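Local coordinates for fluoroacetyl-CoA-specific thioesterase-like domain-containing protein (PDB 3QOO) that is of unknown function but has a hot-dog fold related to fluoroacetyl-CoA-specific thioesterases, so it may act on acyl-CoA thioesters, at residues S25-T29 and F38-A43; E72-P78 and P111-L116; D83-V89 and S102-P108; R16-K20 and T47-L51; N97-M103 and G115-V121. One frame throughout, in Å; residues are numbered along the deposited sequence.

Interaction 1 of 5, residues S25-T29 and F38-A43; sequences SDTVT and FMSTAA. With NA (sodium ion), chain B.
S40 holds the N-cap position just before helix 41-56, and the loop 25-29 (phi -66° to -117°, psi -29° to -1°) closes over it. Capping is done by its p rotamer (chi1 73°), in which A43 N donates to S40 OG at 3.0 Å. The same OG lies 2.6 Å from T29 OG1, a hydrogen bond in which either hydroxyl may be the donor; T29 is also p (47°). D26 O receives S40 N at 2.9 Å, nearly straight at 170°, and a longer M39 CA contact at 3.5 Å. The helix is the central one of the hot-dog fold, with F38, M39 and S40 extended and T41 to A43 helical. CA spacings are 5.3 Å for D26–A43 and 4.6 Å for T27–M39. D26 is m (-56°), its CB 3.7 Å from selenomethionine M39 CE and 3.9 Å from A43 CB; its OD2 hydrogen-bonds S23 and its OD1 makes a salt bridge to K20. T27, p, sets CG2 3.3 Å from F38 O. Water 2 accepts from A42 N (3.2 Å) and donates to T29 O (2.8 Å). S25, also p, has OG 2.4 Å from the sodium ion, whose ligands include S23 and waters 1, 3 and 4.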
# COMPACT_ATOMS: atom_id res chain seq x y z
N SER A 25 5.16 -5.25 13.79
CA SER A 25 3.89 -5.18 13.06
C SER A 25 4.00 -4.42 11.75
O SER A 25 3.13 -4.52 10.89
CB SER A 25 2.79 -4.60 13.92
OG SER A 25 3.04 -3.27 14.25
N ASP A 26 5.07 -3.67 11.57
CA ASP A 26 5.35 -2.92 10.36
C ASP A 26 6.20 -3.69 9.38
O ASP A 26 6.44 -3.20 8.29
CB ASP A 26 6.09 -1.61 10.72
CG ASP A 26 5.35 -0.77 11.71
OD1 ASP A 26 4.18 -0.45 11.40
OD2 ASP A 26 5.92 -0.42 12.78
N THR A 27 6.67 -4.89 9.72
CA THR A 27 7.57 -5.67 8.86
C THR A 27 6.90 -6.96 8.45
O THR A 27 7.24 -7.53 7.39
CB THR A 27 8.89 -6.02 9.56
OG1 THR A 27 8.66 -6.99 10.61
CG2 THR A 27 9.60 -4.80 10.10
N VAL A 28 6.00 -7.47 9.30
CA VAL A 28 5.39 -8.78 9.08
C VAL A 28 4.53 -8.71 7.84
O VAL A 28 4.32 -9.72 7.14
CB VAL A 28 4.54 -9.24 10.29
CG1 VAL A 28 5.42 -9.41 11.51
CG2 VAL A 28 3.34 -8.32 10.53
N THR A 29 4.07 -7.49 7.54
CA THR A 29 3.27 -7.20 6.36
C THR A 29 4.06 -7.19 5.03
O THR A 29 3.47 -6.98 3.94
CB THR A 29 2.53 -5.90 6.57
OG1 THR A 29 3.43 -4.89 7.09
CG2 THR A 29 1.40 -6.11 7.61
N PHE A 38 12.95 -5.11 7.97
CA PHE A 38 12.65 -3.74 7.58
C PHE A 38 11.20 -3.50 7.22
O PHE A 38 10.43 -4.42 6.97
CB PHE A 38 13.60 -3.30 6.46
CG PHE A 38 13.62 -4.22 5.26
CD1 PHE A 38 12.71 -4.03 4.23
CD2 PHE A 38 14.58 -5.19 5.15
CE1 PHE A 38 12.76 -4.83 3.12
CE2 PHE A 38 14.64 -6.00 4.05
CZ PHE A 38 13.73 -5.83 3.03
N MSE A 39 10.83 -2.23 7.21
CA MSE A 39 9.45 -1.82 7.06
C MSE A 39 8.89 -2.20 5.70
O MSE A 39 9.55 -2.02 4.67
CB MSE A 39 9.38 -0.31 7.26
CG MSE A 39 7.96 0.29 7.15
SE MSE A 39 7.86 2.16 7.72
CE MSE A 39 7.18 1.65 9.29
N SER A 40 7.66 -2.71 5.68
CA SER A 40 6.99 -3.16 4.46
C SER A 40 6.35 -2.00 3.70
O SER A 40 6.07 -0.91 4.23
CB SER A 40 5.89 -4.12 4.82
OG SER A 40 4.81 -3.44 5.42
N THR A 41 6.06 -2.25 2.44
CA THR A 41 5.35 -1.28 1.63
C THR A 41 3.98 -0.97 2.21
O THR A 41 3.57 0.19 2.22
CB THR A 41 5.21 -1.75 0.20
OG1 THR A 41 6.50 -2.16 -0.27
CG2 THR A 41 4.68 -0.64 -0.71
N ALA A 42 3.29 -1.98 2.72
CA ALA A 42 1.98 -1.77 3.32
C ALA A 42 2.07 -0.82 4.51
O ALA A 42 1.19 0.03 4.71
CB ALA A 42 1.36 -3.09 3.78
N ALA A 43 3.14 -0.93 5.29
CA ALA A 43 3.34 -0.03 6.43
C ALA A 43 3.57 1.39 5.97
O ALA A 43 3.05 2.33 6.58
CB ALA A 43 4.50 -0.51 7.29
NA NA B . 3.73 -2.39 16.35
O HOH W 1 4.58 -4.63 16.88
O HOH W 2 3.50 -5.08 1.88
O HOH W 3 3.11 -0.20 15.72
O HOH W 4 1.55 -2.89 17.21

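Interaction 2 of 5, residues E72-P78 and P111-L116; sequences EVHNLAP and PVATGL
E72, V112 and L76 lose the most surface where strands 64-75 and 110-123 run antiparallel (161°, axes 4.6 Å apart). E72 faces L116 in a hydrogen-bonded pair, with E72 N to L116 O and L116 N to E72 O both 2.9 Å; its CB lies 4.1 Å from L116 CG. With chi1 and chi2 both t, E72 OE1 accepts from H74 NE2 (2.7 Å). H74 pairs next with T114 (H74 N to T114 O 2.8 Å, T114 N to H74 O 3.0 Å), whereas V73–G115 and N75–A113 are non-hydrogen-bonded pairs. Strand 64-75 is outermost in this chain's hot-dog sheet; E72 to H74 also pair with a strand of the second subunit, continuing the sheet across the dimer. V112, m, its psi turned to -26° (phi -117°), forms a classic beta bulge with A113 opposite A105; its CG1 lies 4.1 Å from P78 O. V112 O takes both L76 N (2.8 Å) and A77 N (3.2 Å). L76, m with chi2 t, lays CD1 3.9 Å from P111 CB.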
# COMPACT_ATOMS: atom_id res chain seq x y z
N GLU A 72 0.34 5.02 -4.40
CA GLU A 72 1.58 4.50 -4.98
C GLU A 72 2.70 4.71 -4.02
O GLU A 72 2.78 5.79 -3.38
CB GLU A 72 1.86 5.21 -6.30
CG GLU A 72 3.04 4.71 -7.07
CD GLU A 72 3.15 5.23 -8.48
OE1 GLU A 72 4.22 4.91 -9.10
OE2 GLU A 72 2.25 6.07 -8.90
N VAL A 73 3.58 3.72 -3.87
CA VAL A 73 4.76 3.82 -3.02
C VAL A 73 5.96 3.35 -3.81
O VAL A 73 5.89 2.32 -4.50
CB VAL A 73 4.60 2.99 -1.71
CG1 VAL A 73 5.89 3.00 -0.87
CG2 VAL A 73 3.44 3.51 -0.91
N HIS A 74 7.05 4.09 -3.71
CA HIS A 74 8.36 3.67 -4.22
C HIS A 74 9.29 3.45 -3.04
O HIS A 74 9.52 4.34 -2.23
CB HIS A 74 8.98 4.73 -5.13
CG HIS A 74 8.17 5.03 -6.35
ND1 HIS A 74 8.61 5.94 -7.30
CD2 HIS A 74 6.96 4.60 -6.78
CE1 HIS A 74 7.70 6.05 -8.26
NE2 HIS A 74 6.69 5.23 -7.97
N ASN A 75 9.83 2.26 -2.92
CA ASN A 75 10.81 1.99 -1.91
C ASN A 75 12.15 2.41 -2.43
O ASN A 75 12.50 2.16 -3.59
CB ASN A 75 10.81 0.52 -1.54
CG ASN A 75 9.63 0.17 -0.71
OD1 ASN A 75 9.51 0.64 0.42
ND2 ASN A 75 8.74 -0.64 -1.26
N LEU A 76 12.89 3.07 -1.57
CA LEU A 76 14.25 3.56 -1.90
C LEU A 76 15.33 2.84 -1.13
O LEU A 76 16.36 2.47 -1.70
CB LEU A 76 14.36 5.05 -1.66
CG LEU A 76 13.31 5.89 -2.40
CD1 LEU A 76 13.69 7.34 -2.16
CD2 LEU A 76 13.02 5.64 -3.85
N ALA A 77 15.12 2.57 0.14
CA ALA A 77 16.15 2.01 0.96
C ALA A 77 15.50 1.43 2.22
O ALA A 77 14.41 1.83 2.61
CB ALA A 77 17.22 3.08 1.31
N PRO A 78 16.18 0.45 2.86
CA PRO A 78 15.54 -0.24 3.97
C PRO A 78 15.46 0.61 5.24
O PRO A 78 16.45 1.18 5.67
CB PRO A 78 16.42 -1.48 4.15
CG PRO A 78 17.79 -1.04 3.67
CD PRO A 78 17.46 -0.20 2.45
N PRO A 111 16.59 9.29 2.65
CA PRO A 111 15.27 8.87 2.21
C PRO A 111 15.13 7.35 2.17
O PRO A 111 16.07 6.66 1.73
CB PRO A 111 15.16 9.45 0.80
CG PRO A 111 16.24 10.41 0.63
CD PRO A 111 17.30 10.09 1.62
N VAL A 112 13.97 6.85 2.58
CA VAL A 112 13.68 5.44 2.52
C VAL A 112 12.52 5.10 1.58
O VAL A 112 12.44 3.98 1.08
CB VAL A 112 13.47 4.81 3.90
CG1 VAL A 112 14.77 4.83 4.69
CG2 VAL A 112 12.35 5.48 4.69
N ALA A 113 11.59 6.03 1.36
CA ALA A 113 10.45 5.79 0.47
C ALA A 113 9.85 7.10 0.04
O ALA A 113 10.01 8.14 0.72
CB ALA A 113 9.37 4.92 1.12
N THR A 114 9.12 7.08 -1.07
CA THR A 114 8.28 8.18 -1.52
C THR A 114 6.92 7.62 -1.91
O THR A 114 6.77 6.39 -2.07
CB THR A 114 8.90 8.91 -2.69
OG1 THR A 114 9.20 8.00 -3.73
CG2 THR A 114 10.16 9.69 -2.25
N GLY A 115 5.93 8.47 -2.05
CA GLY A 115 4.62 8.01 -2.41
C GLY A 115 3.68 9.07 -2.86
O GLY A 115 4.02 10.27 -2.82
N LEU A 116 2.48 8.66 -3.26
CA LEU A 116 1.41 9.58 -3.49
C LEU A 116 0.10 8.90 -3.13
O LEU A 116 -0.02 7.67 -3.17
CB LEU A 116 1.38 10.08 -4.88
CG LEU A 116 0.91 9.18 -5.96
CD1 LEU A 116 -0.61 8.84 -5.91
CD2 LEU A 116 1.25 9.81 -7.33

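Interaction 3 of 5, residues D83-V89 and S102-P108; sequences DDVTFTV and SMKADDP
F87 occupies the apolar middle, m (chi1 -72°), with A105 CB over one ring face, 4.1 Å from the centroid and 12° off the normal: a CH-pi contact. Selenomethionine M103 (t, m, m) brings SE to 5.1 Å from that centroid, an oblique Met-aromatic contact. V85 CG1 to A105 CB (3.7 Å) and V89 CG2 to M103 CG (3.8 Å) extend the apolar row. F87–A105 and V89–M103 are non-hydrogen-bonded pairs of an antiparallel hairpin, axes 4.5 Å apart at 153°. Alternating with them are the hydrogen-bonded pairs T86–D106 (T86 N to D106 O 2.7 Å, D106 N to T86 O 2.9 Å) and T88–K104 (T88 N to K104 O 2.8 Å, K104 N to T88 O 2.9 Å). On their face water 5 lies 2.9 Å from T86 O, 2.7 Å from T88 OG1 and 2.6 Å from D106 OD1; T88 OG1 also hydrogen-bonds R17. At the polar end D83 OD2 and D107 OD2 approach to 2.5 Å; D107 OD1 accepts from H109 N and makes a salt bridge to R134 of the second subunit. Strands 15-21 and 110-123 flank the hairpin, and helix 41-56 packs on the F87 face through T47, M48, L51 and I55.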
# COMPACT_ATOMS: atom_id res chain seq x y z
N ASP A 83 14.35 1.69 13.65
CA ASP A 83 14.54 2.98 12.99
C ASP A 83 13.38 3.89 13.28
O ASP A 83 12.29 3.42 13.50
CB ASP A 83 14.58 2.74 11.49
CG ASP A 83 15.16 3.87 10.67
OD1 ASP A 83 15.83 4.78 11.20
OD2 ASP A 83 15.00 3.79 9.42
N ASP A 84 13.64 5.19 13.32
CA ASP A 84 12.60 6.21 13.37
C ASP A 84 12.51 6.85 12.03
O ASP A 84 13.47 7.47 11.55
CB ASP A 84 12.87 7.22 14.46
CG ASP A 84 12.58 6.65 15.79
OD1 ASP A 84 11.41 6.31 16.03
OD2 ASP A 84 13.50 6.53 16.59
N VAL A 85 11.37 6.70 11.40
CA VAL A 85 11.10 7.21 10.06
C VAL A 85 10.17 8.42 10.12
O VAL A 85 9.06 8.32 10.64
CB VAL A 85 10.49 6.11 9.15
CG1 VAL A 85 10.29 6.63 7.76
CG2 VAL A 85 11.39 4.87 9.15
N THR A 86 10.66 9.55 9.61
CA THR A 86 9.85 10.76 9.54
C THR A 86 9.10 10.77 8.20
O THR A 86 9.71 10.76 7.14
CB THR A 86 10.71 12.01 9.68
OG1 THR A 86 11.37 11.93 10.94
CG2 THR A 86 9.92 13.29 9.57
N PHE A 87 7.78 10.80 8.28
CA PHE A 87 6.90 10.92 7.13
C PHE A 87 6.44 12.34 6.98
O PHE A 87 5.98 12.96 7.96
CB PHE A 87 5.68 10.03 7.28
CG PHE A 87 5.93 8.56 7.14
CD1 PHE A 87 5.46 7.88 6.04
CD2 PHE A 87 6.58 7.85 8.13
CE1 PHE A 87 5.62 6.50 5.92
CE2 PHE A 87 6.77 6.47 7.97
CZ PHE A 87 6.30 5.80 6.88
N THR A 88 6.52 12.85 5.75
CA THR A 88 6.00 14.16 5.40
C THR A 88 5.01 13.96 4.26
O THR A 88 5.38 13.39 3.22
CB THR A 88 7.10 15.12 4.94
OG1 THR A 88 8.12 15.17 5.94
CG2 THR A 88 6.52 16.52 4.72
N VAL A 89 3.76 14.35 4.50
CA VAL A 89 2.72 14.28 3.51
C VAL A 89 2.21 15.68 3.20
O VAL A 89 1.95 16.44 4.12
CB VAL A 89 1.60 13.32 3.96
CG1 VAL A 89 0.42 13.36 3.01
CG2 VAL A 89 2.15 11.88 4.05
N SER A 102 1.48 14.12 -1.90
CA SER A 102 2.74 13.44 -2.03
C SER A 102 3.28 13.07 -0.65
O SER A 102 2.87 13.62 0.36
CB SER A 102 3.71 14.35 -2.73
OG SER A 102 3.94 15.52 -2.00
N MSE A 103 4.21 12.12 -0.64
CA MSE A 103 4.78 11.60 0.59
C MSE A 103 6.26 11.38 0.42
O MSE A 103 6.73 10.91 -0.63
CB MSE A 103 4.10 10.26 0.97
CG MSE A 103 4.57 9.62 2.24
SE MSE A 103 6.11 8.44 2.04
CE MSE A 103 5.17 6.83 1.44
N LYS A 104 7.01 11.70 1.47
CA LYS A 104 8.39 11.34 1.58
C LYS A 104 8.64 10.82 2.97
O LYS A 104 8.15 11.38 3.94
CB LYS A 104 9.33 12.54 1.26
CG LYS A 104 10.78 12.16 0.99
CD LYS A 104 11.49 13.28 0.23
CE LYS A 104 12.96 12.96 -0.02
NZ LYS A 104 13.58 14.08 -0.79
N ALA A 105 9.38 9.73 3.05
CA ALA A 105 9.77 9.08 4.28
C ALA A 105 11.28 9.07 4.34
O ALA A 105 11.95 8.60 3.43
CB ALA A 105 9.20 7.67 4.35
N ASP A 106 11.81 9.56 5.46
CA ASP A 106 13.24 9.72 5.65
C ASP A 106 13.61 9.24 7.04
O ASP A 106 12.80 9.21 7.96
CB ASP A 106 13.62 11.21 5.53
CG ASP A 106 13.11 11.85 4.27
OD1 ASP A 106 12.19 12.71 4.34
OD2 ASP A 106 13.59 11.48 3.20
N ASP A 107 14.85 8.85 7.20
CA ASP A 107 15.37 8.59 8.51
C ASP A 107 16.68 9.31 8.61
O ASP A 107 17.06 10.05 7.70
CB ASP A 107 15.41 7.08 8.76
CG ASP A 107 16.49 6.34 7.96
OD1 ASP A 107 17.38 6.98 7.38
OD2 ASP A 107 16.42 5.09 7.86
N PRO A 108 17.38 9.13 9.72
CA PRO A 108 18.63 9.86 9.91
C PRO A 108 19.67 9.65 8.80
O PRO A 108 20.59 10.46 8.62
CB PRO A 108 19.16 9.29 11.23
CG PRO A 108 17.93 8.77 11.93
CD PRO A 108 17.06 8.26 10.87
O HOH W 5 10.02 13.28 5.67

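Interaction 4 of 5, residues R16-K20 and T47-L51; sequences RRMVK and TMTQL
This is a helix-on-sheet contact, made by side chains with no hydrogen bond between the segments: outer strand 15-21 of the chain's sheet meets the central helix 41-56. The segment axes come no closer than 9.3 Å and their N-to-C directions differ by 139°, so the strand slants over the helix. The nearest CA pairs are R16–L51 at 6.6 Å and K20–T47 at 8.0 Å. R16, M18 and K20 direct their CB atoms toward the helix, while R17 and V19 turn away. L51 (chi1 -86°, chi2 t) loses the most area, its CG 3.8 Å from M18 CG, its CD2 4.0 Å from R16 CB and its CD1 3.9 Å from R16 O. M18 is a selenomethionine in p, t, m; this bend carries SE to 3.7 Å from Q50 CD and 4.0 Å from T47 CG2. K20 CG lies 4.2 Å from T47 OG1, but its amine pairs with D26, and T47 OG1 bonds to A43 O. Q50 extends in t, t, its NE2 bound to E54. F87 of strand 84-95 also packs on T47 and L51. A long helix wrapped by a curved antiparallel sheet, the sausage in its bun, defines the hot-dog fold.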
# COMPACT_ATOMS: atom_id res chain seq x y z
N ARG A 16 1.70 17.83 6.84
CA ARG A 16 1.87 17.35 8.19
C ARG A 16 2.98 16.30 8.21
O ARG A 16 3.31 15.67 7.18
CB ARG A 16 0.56 16.77 8.75
CG ARG A 16 -0.55 17.82 8.94
CD ARG A 16 -1.79 17.19 9.56
NE ARG A 16 -1.61 17.06 11.00
CZ ARG A 16 -1.99 17.97 11.90
NH1 ARG A 16 -2.62 19.09 11.53
NH2 ARG A 16 -1.75 17.76 13.19
N ARG A 17 3.54 16.11 9.39
CA ARG A 17 4.60 15.16 9.61
C ARG A 17 4.29 14.30 10.78
O ARG A 17 3.65 14.74 11.72
CB ARG A 17 5.90 15.87 9.89
CG ARG A 17 6.63 16.33 8.75
CD ARG A 17 8.00 16.81 9.15
NE ARG A 17 8.82 16.95 8.01
CZ ARG A 17 10.07 17.36 8.02
NH1 ARG A 17 10.64 17.76 9.15
NH2 ARG A 17 10.73 17.42 6.86
N MSE A 18 4.84 13.09 10.76
CA MSE A 18 4.95 12.30 11.98
C MSE A 18 6.15 11.39 11.91
O MSE A 18 6.64 11.09 10.83
CB MSE A 18 3.67 11.51 12.23
CG MSE A 18 3.41 10.46 11.22
SE MSE A 18 1.81 9.38 11.52
CE MSE A 18 2.49 8.33 12.91
N VAL A 19 6.56 10.93 13.07
CA VAL A 19 7.67 10.01 13.22
C VAL A 19 7.12 8.66 13.64
O VAL A 19 6.31 8.55 14.56
CB VAL A 19 8.74 10.49 14.23
CG1 VAL A 19 9.93 9.54 14.25
CG2 VAL A 19 9.14 11.92 13.91
N LYS A 20 7.54 7.64 12.91
CA LYS A 20 7.05 6.31 13.09
C LYS A 20 8.24 5.42 13.42
O LYS A 20 9.17 5.36 12.62
CB LYS A 20 6.39 5.89 11.76
CG LYS A 20 6.09 4.48 11.57
CD LYS A 20 4.99 3.99 12.42
CE LYS A 20 4.77 2.52 12.13
NZ LYS A 20 3.72 1.89 13.00
N THR A 47 0.86 4.51 6.89
CA THR A 47 1.30 5.72 7.56
C THR A 47 0.98 6.96 6.70
O THR A 47 0.55 8.00 7.20
CB THR A 47 2.78 5.64 7.91
OG1 THR A 47 3.06 4.40 8.61
CG2 THR A 47 3.16 6.84 8.72
N MSE A 48 1.18 6.83 5.40
CA MSE A 48 0.77 7.85 4.47
C MSE A 48 -0.72 8.16 4.58
O MSE A 48 -1.13 9.33 4.64
CB MSE A 48 1.14 7.45 3.04
CG MSE A 48 0.64 8.45 1.99
SE MSE A 48 1.38 8.14 0.19
CE MSE A 48 0.69 6.34 -0.16
N THR A 49 -1.52 7.10 4.65
CA THR A 49 -2.97 7.22 4.79
C THR A 49 -3.30 7.98 6.09
O THR A 49 -4.13 8.89 6.11
CB THR A 49 -3.66 5.87 4.78
OG1 THR A 49 -3.47 5.30 3.48
CG2 THR A 49 -5.13 6.03 5.06
N GLN A 50 -2.67 7.58 7.18
CA GLN A 50 -2.92 8.22 8.46
C GLN A 50 -2.68 9.72 8.40
O GLN A 50 -3.52 10.51 8.86
CB GLN A 50 -2.04 7.61 9.56
CG GLN A 50 -2.26 8.28 10.90
CD GLN A 50 -1.42 7.73 12.00
OE1 GLN A 50 -0.82 6.66 11.84
NE2 GLN A 50 -1.41 8.40 13.15
N LEU A 51 -1.56 10.12 7.83
CA LEU A 51 -1.25 11.54 7.72
C LEU A 51 -2.17 12.26 6.77
O LEU A 51 -2.57 13.39 7.05
CB LEU A 51 0.18 11.76 7.29
CG LEU A 51 1.21 11.78 8.39
CD1 LEU A 51 2.59 11.93 7.79
CD2 LEU A 51 0.93 12.86 9.37

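Interaction 5 of 5, residues N97-M103 and G115-V121; sequences NRVVLSM and GLQERVV
Backbone bonds come first: strands 98-107 and 110-123 form an antiparallel hairpin (161°, axes 4.4 Å apart), a central pair of the hot-dog sheet. V99–R119 is bonded both ways at 2.9 Å (V99 N to R119 O, R119 N to V99 O), L101–Q117 likewise (L101 N to Q117 O 2.8 Å, Q117 N to L101 O 2.9 Å), and M103–G115 through M103 N to G115 O and G115 N to M103 O, both 2.9 Å. V121 N adds N97 O at 2.9 Å. R98–V120, V100–E118 and S102–L116 are non-hydrogen-bonded pairs. Among charged groups, R98 NH1 makes a salt bridge to E118 OE2 at 3.1 Å; E118, t at chi1 and chi2, also pairs with R70. In van der Waals packing, V120 CG2 lies over one face of the R98 guanidinium, 3.7 Å from R98 NE, and V100 CG2 is 4.1 Å from E118 CG. At G115 a CB would clash with M103 CE. Main-chain bonding thus sets the register, and the charged pair ties the V100 face together.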
# COMPACT_ATOMS: atom_id res chain seq x y z
N ASN A 97 -13.51 16.92 -6.66
CA ASN A 97 -13.68 16.56 -5.25
C ASN A 97 -12.53 15.71 -4.76
O ASN A 97 -12.66 15.01 -3.76
CB ASN A 97 -15.03 15.90 -5.00
CG ASN A 97 -15.19 14.56 -5.73
OD1 ASN A 97 -14.39 14.19 -6.59
ND2 ASN A 97 -16.25 13.84 -5.40
N ARG A 98 -11.39 15.80 -5.44
CA ARG A 98 -10.23 15.01 -5.05
C ARG A 98 -9.00 15.84 -4.72
O ARG A 98 -8.81 16.93 -5.24
CB ARG A 98 -9.91 14.01 -6.14
CG ARG A 98 -10.91 12.84 -6.18
CD ARG A 98 -11.45 12.77 -7.50
NE ARG A 98 -12.58 11.87 -7.52
CZ ARG A 98 -12.54 10.57 -7.72
NH1 ARG A 98 -11.38 9.92 -7.86
NH2 ARG A 98 -13.68 9.92 -7.76
N VAL A 99 -8.17 15.28 -3.86
CA VAL A 99 -6.93 15.87 -3.42
C VAL A 99 -5.84 14.84 -3.67
O VAL A 99 -5.98 13.67 -3.28
CB VAL A 99 -6.96 16.29 -1.93
CG1 VAL A 99 -5.65 16.97 -1.56
CG2 VAL A 99 -8.18 17.18 -1.61
N VAL A 100 -4.76 15.25 -4.32
CA VAL A 100 -3.59 14.38 -4.48
C VAL A 100 -2.50 14.90 -3.52
O VAL A 100 -2.22 16.11 -3.51
CB VAL A 100 -3.08 14.38 -5.93
CG1 VAL A 100 -1.84 13.48 -6.02
CG2 VAL A 100 -4.16 13.87 -6.91
N LEU A 101 -1.97 14.01 -2.71
CA LEU A 101 -0.93 14.29 -1.76
C LEU A 101 0.32 13.50 -2.10
O LEU A 101 0.23 12.35 -2.53
CB LEU A 101 -1.40 13.92 -0.36
CG LEU A 101 -2.70 14.63 0.05
CD1 LEU A 101 -3.90 13.71 -0.12
CD2 LEU A 101 -2.64 15.11 1.48
N SER A 102 1.48 14.12 -1.90
CA SER A 102 2.74 13.44 -2.03
C SER A 102 3.28 13.07 -0.65
O SER A 102 2.87 13.62 0.36
CB SER A 102 3.71 14.35 -2.73
OG SER A 102 3.94 15.52 -2.00
N MSE A 103 4.21 12.12 -0.64
CA MSE A 103 4.78 11.60 0.59
C MSE A 103 6.26 11.38 0.42
O MSE A 103 6.73 10.91 -0.63
CB MSE A 103 4.10 10.26 0.97
CG MSE A 103 4.57 9.62 2.24
SE MSE A 103 6.11 8.44 2.04
CE MSE A 103 5.17 6.83 1.44
N GLY A 115 5.93 8.47 -2.05
CA GLY A 115 4.62 8.01 -2.41
C GLY A 115 3.68 9.07 -2.86
O GLY A 115 4.02 10.27 -2.82
N LEU A 116 2.48 8.66 -3.26
CA LEU A 116 1.41 9.58 -3.49
C LEU A 116 0.10 8.90 -3.13
O LEU A 116 -0.02 7.67 -3.17
CB LEU A 116 1.38 10.08 -4.88
CG LEU A 116 0.91 9.18 -5.96
CD1 LEU A 116 -0.61 8.84 -5.91
CD2 LEU A 116 1.25 9.81 -7.33
N GLN A 117 -0.90 9.72 -2.83
CA GLN A 117 -2.23 9.23 -2.54
C GLN A 117 -3.27 10.22 -3.05
O GLN A 117 -3.14 11.44 -2.81
CB GLN A 117 -2.41 8.98 -1.05
CG GLN A 117 -3.75 8.31 -0.70
CD GLN A 117 -3.76 7.83 0.72
OE1 GLN A 117 -4.29 8.51 1.61
NE2 GLN A 117 -3.13 6.68 0.97
N GLU A 118 -4.27 9.74 -3.76
CA GLU A 118 -5.40 10.52 -4.18
C GLU A 118 -6.56 10.13 -3.28
O GLU A 118 -6.85 8.95 -3.15
CB GLU A 118 -5.74 10.25 -5.63
CG GLU A 118 -6.96 11.01 -6.16
CD GLU A 118 -7.31 10.65 -7.57
OE1 GLU A 118 -6.45 10.12 -8.30
OE2 GLU A 118 -8.48 10.90 -7.93
N ARG A 119 -7.21 11.14 -2.70
CA ARG A 119 -8.38 10.90 -1.84
C ARG A 119 -9.57 11.71 -2.38
O ARG A 119 -9.38 12.78 -2.99
CB ARG A 119 -8.08 11.33 -0.39
CG ARG A 119 -6.88 10.60 0.20
CD ARG A 119 -6.69 10.82 1.69
NE ARG A 119 -7.77 10.25 2.49
CZ ARG A 119 -7.90 8.97 2.79
NH1 ARG A 119 -6.97 8.06 2.43
NH2 ARG A 119 -8.98 8.57 3.46
N VAL A 120 -10.76 11.18 -2.17
CA VAL A 120 -12.00 11.80 -2.59
C VAL A 120 -12.80 12.22 -1.37
O VAL A 120 -12.83 11.52 -0.37
CB VAL A 120 -12.84 10.89 -3.54
CG1 VAL A 120 -13.27 9.56 -2.86
CG2 VAL A 120 -14.06 11.61 -4.09
N VAL A 121 -13.45 13.39 -1.44
CA VAL A 121 -14.33 13.82 -0.39
C VAL A 121 -15.72 13.28 -0.64
O VAL A 121 -16.26 13.41 -1.75
CB VAL A 121 -14.36 15.36 -0.29
CG1 VAL A 121 -15.42 15.78 0.73
CG2 VAL A 121 -13.00 15.86 0.03

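Interactions 3, 5 and 2 are successive pairings across one antiparallel sheet: 3 and 5 share S102 and M103, 5 and 2 share G115 and L116. Interaction 4 uses strand 15-21 at the other edge of this chain's sheet, joined to interaction 3 by F87 N to M18 O (2.8 Å), and packs it on helix 41-56; its M48 SE reaches M103 CB at 3.5 Å and M48 CE reaches L116 O at 3.4 Å. Interaction 1 caps that helix's start, tied to interaction 4 by the D26 OD1–K20 NZ salt bridge (2.9 Å) and to interaction 2 by T41 OG1–N75 ND2 (2.9 Å). Sodium sits at interaction 1, about 5 Å from the K20 side chain.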